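PDB 2HWJ: hypothetical protein Atu1540 from Agrobacterium tumefaciens str. C58, which is of unknown function but carries a domain related to ParB-like nucleases, which may point to a role in nucleic acid processing. Local coordinates for residues D176-D179 with D180-E184. Sequence-based numbering, arbitrary orientation.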
ATOM      1  N   ASP A 176      15.793 -34.479   7.117  1.00 60.19           N
ATOM      2  CA  ASP A 176      16.092 -35.721   6.455  1.00 59.37           C
ATOM      3  C   ASP A 176      16.370 -35.375   4.998  1.00 58.72           C
ATOM      4  O   ASP A 176      17.459 -35.689   4.472  1.00 58.50           O
ATOM      5  CB  ASP A 176      14.889 -36.675   6.481  1.00 60.33           C
ATOM      6  CG  ASP A 176      14.786 -37.587   7.752  1.00 62.26           C
ATOM      7  OD1 ASP A 176      15.559 -37.564   8.772  1.00 62.09           O
ATOM      8  OD2 ASP A 176      13.813 -38.364   7.680  1.00 64.74           O
ATOM      9  N   SER A 177      15.382 -34.745   4.348  1.00 57.40           N
ATOM     10  CA  SER A 177      15.462 -34.436   2.943  1.00 56.77           C
ATOM     11  C   SER A 177      14.767 -33.140   2.611  1.00 56.76           C
ATOM     12  O   SER A 177      13.540 -33.076   2.451  1.00 57.21           O
ATOM     13  CB  SER A 177      14.895 -35.542   2.061  1.00 56.98           C
ATOM     14  OG  SER A 177      14.996 -35.132   0.682  1.00 57.74           O
ATOM     15  N   PHE A 178      15.586 -32.109   2.472  1.00 55.71           N
ATOM     16  CA  PHE A 178      15.123 -30.818   2.108  1.00 55.14           C
ATOM     17  C   PHE A 178      14.275 -30.832   0.833  1.00 55.92           C
ATOM     18  O   PHE A 178      13.194 -30.209   0.774  1.00 55.02           O
ATOM     19  CB  PHE A 178      16.299 -29.861   1.935  1.00 54.96           C
ATOM     20  CG  PHE A 178      15.865 -28.447   1.915  1.00 56.77           C
ATOM     21  CD1 PHE A 178      15.590 -27.789   3.117  1.00 59.38           C
ATOM     22  CD2 PHE A 178      15.601 -27.799   0.712  1.00 55.92           C
ATOM     23  CE1 PHE A 178      15.136 -26.457   3.134  1.00 58.57           C
ATOM     24  CE2 PHE A 178      15.121 -26.496   0.712  1.00 57.96           C
ATOM     25  CZ  PHE A 178      14.892 -25.812   1.956  1.00 56.65           C
ATOM     26  N   ASP A 179      14.765 -31.539  -0.196  1.00 56.61           N
ATOM     27  CA  ASP A 179      14.133 -31.471  -1.504  1.00 56.10           C
ATOM     28  C   ASP A 179      12.806 -32.179  -1.479  1.00 54.90           C
ATOM     29  O   ASP A 179      11.874 -31.703  -2.103  1.00 54.78           O
ATOM     30  CB  ASP A 179      15.068 -31.937  -2.608  1.00 56.89           C
ATOM     31  CG  ASP A 179      16.265 -30.965  -2.818  1.00 62.06           C
ATOM     32  OD1 ASP A 179      16.083 -29.738  -3.186  1.00 65.97           O
ATOM     33  OD2 ASP A 179      17.402 -31.449  -2.618  1.00 64.52           O
ATOM     34  N   ASP A 180      12.694 -33.253  -0.704  1.00 53.93           N
ATOM     35  CA  ASP A 180      11.397 -33.858  -0.473  1.00 53.94           C
ATOM     36  C   ASP A 180      10.499 -32.966   0.378  1.00 54.85           C
ATOM     37  O   ASP A 180       9.282 -33.009   0.242  1.00 55.34           O
ATOM     38  CB  ASP A 180      11.526 -35.194   0.221  1.00 52.94           C
ATOM     39  CG  ASP A 180      12.278 -36.170  -0.584  1.00 53.89           C
ATOM     40  OD1 ASP A 180      12.467 -35.928  -1.795  1.00 57.09           O
ATOM     41  OD2 ASP A 180      12.693 -37.183  -0.014  1.00 54.23           O
ATOM     42  N   ALA A 181      11.066 -32.177   1.286  1.00 54.95           N
ATOM     43  CA  ALA A 181      10.211 -31.238   1.998  1.00 55.56           C
ATOM     44  C   ALA A 181       9.750 -30.147   1.026  1.00 56.19           C
ATOM     45  O   ALA A 181       8.636 -29.639   1.158  1.00 57.12           O
ATOM     46  CB  ALA A 181      10.909 -30.634   3.188  1.00 55.46           C
ATOM     47  N   LEU A 182      10.589 -29.826   0.045  1.00 55.68           N
ATOM     48  CA  LEU A 182      10.313 -28.752  -0.861  1.00 56.55           C
ATOM     49  C   LEU A 182       9.220 -29.252  -1.765  1.00 57.52           C
ATOM     50  O   LEU A 182       8.254 -28.539  -2.052  1.00 57.30           O
ATOM     51  CB  LEU A 182      11.559 -28.465  -1.708  1.00 56.31           C
ATOM     52  CG  LEU A 182      11.784 -27.064  -2.224  1.00 55.92           C
ATOM     53  CD1 LEU A 182      12.682 -27.074  -3.449  1.00 57.20           C
ATOM     54  CD2 LEU A 182      10.465 -26.344  -2.488  1.00 56.79           C
ATOM     55  N   ALA A 183       9.365 -30.517  -2.167  1.00 58.21           N
ATOM     56  CA  ALA A 183       8.416 -31.153  -3.096  1.00 58.72           C
ATOM     57  C   ALA A 183       7.025 -31.182  -2.476  1.00 58.65           C
ATOM     58  O   ALA A 183       6.035 -30.928  -3.156  1.00 58.93           O
ATOM     59  CB  ALA A 183       8.907 -32.607  -3.557  1.00 56.97           C
ATOM     60  N   GLU A 184       6.965 -31.452  -1.179  1.00 59.37           N
ATOM     61  CA  GLU A 184       5.710 -31.380  -0.473  1.00 61.43           C
ATOM     62  C   GLU A 184       5.125 -29.984  -0.463  1.00 60.43           C
ATOM     63  O   GLU A 184       3.937 -29.826  -0.747  1.00 60.08           O
ATOM     64  CB  GLU A 184       5.831 -31.941   0.947  1.00 62.27           C
ATOM     65  CG  GLU A 184       5.378 -33.375   0.939  1.00 70.76           C
ATOM     66  CD  GLU A 184       4.518 -33.797   2.161  1.00 82.07           C
ATOM     67  OE1 GLU A 184       3.921 -32.902   2.871  1.00 84.45           O
ATOM     68  OE2 GLU A 184       4.425 -35.063   2.371  1.00 83.98           O
TER
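Ser-177 caps the N-terminus of helix 178-189: its OG accepts a nearly straight hydrogen bond from Asp-180 N, at 3.3 Å and with an N-H...O angle of 162°. A chi1 of 179° sets OG beside the residue's own carbonyl carbon, where it can take the N-H of Asp-180. The carboxylate of Asp-180 folds back on the same serine, OD2 standing 3.2 Å from Ser-177 OG and 3.4 Å from Ser-177 CB.

Backbone bonds of the i to i+4 kind start at the cap residue itself. Ser-177 O receives Ala-181 N at 2.9 Å, with the donor in the carbonyl plane; Phe-178 O receives Leu-182 N at 2.7 Å and Asp-179 O receives Ala-183 N at 2.8 Å. Asp-179 O also draws a weak second bond from Leu-182 N.

Apolar contact between side chains is light. The Phe-178 ring meets Leu-182 obliquely, Phe-178 CE2 lying 4.5 Å from Leu-182 CG. Phe-178 turns instead to Leu-139 and Ala-142 of helix 135-146 and makes a cation-pi contact with Arg-27, while buried Ala-181 packs on Leu-139 and on Leu-173 and Leu-174 of helix 171-176. Asp-179 and Asp-180 are exposed; acidic groups in this first turn would probably interact favourably with the helix dipole.

The arrangement is a serine N-cap, with Ser-177 the single residue between two helices: the first to leave helical phi/psi after helix 171-176 and the cap of helix 178-189.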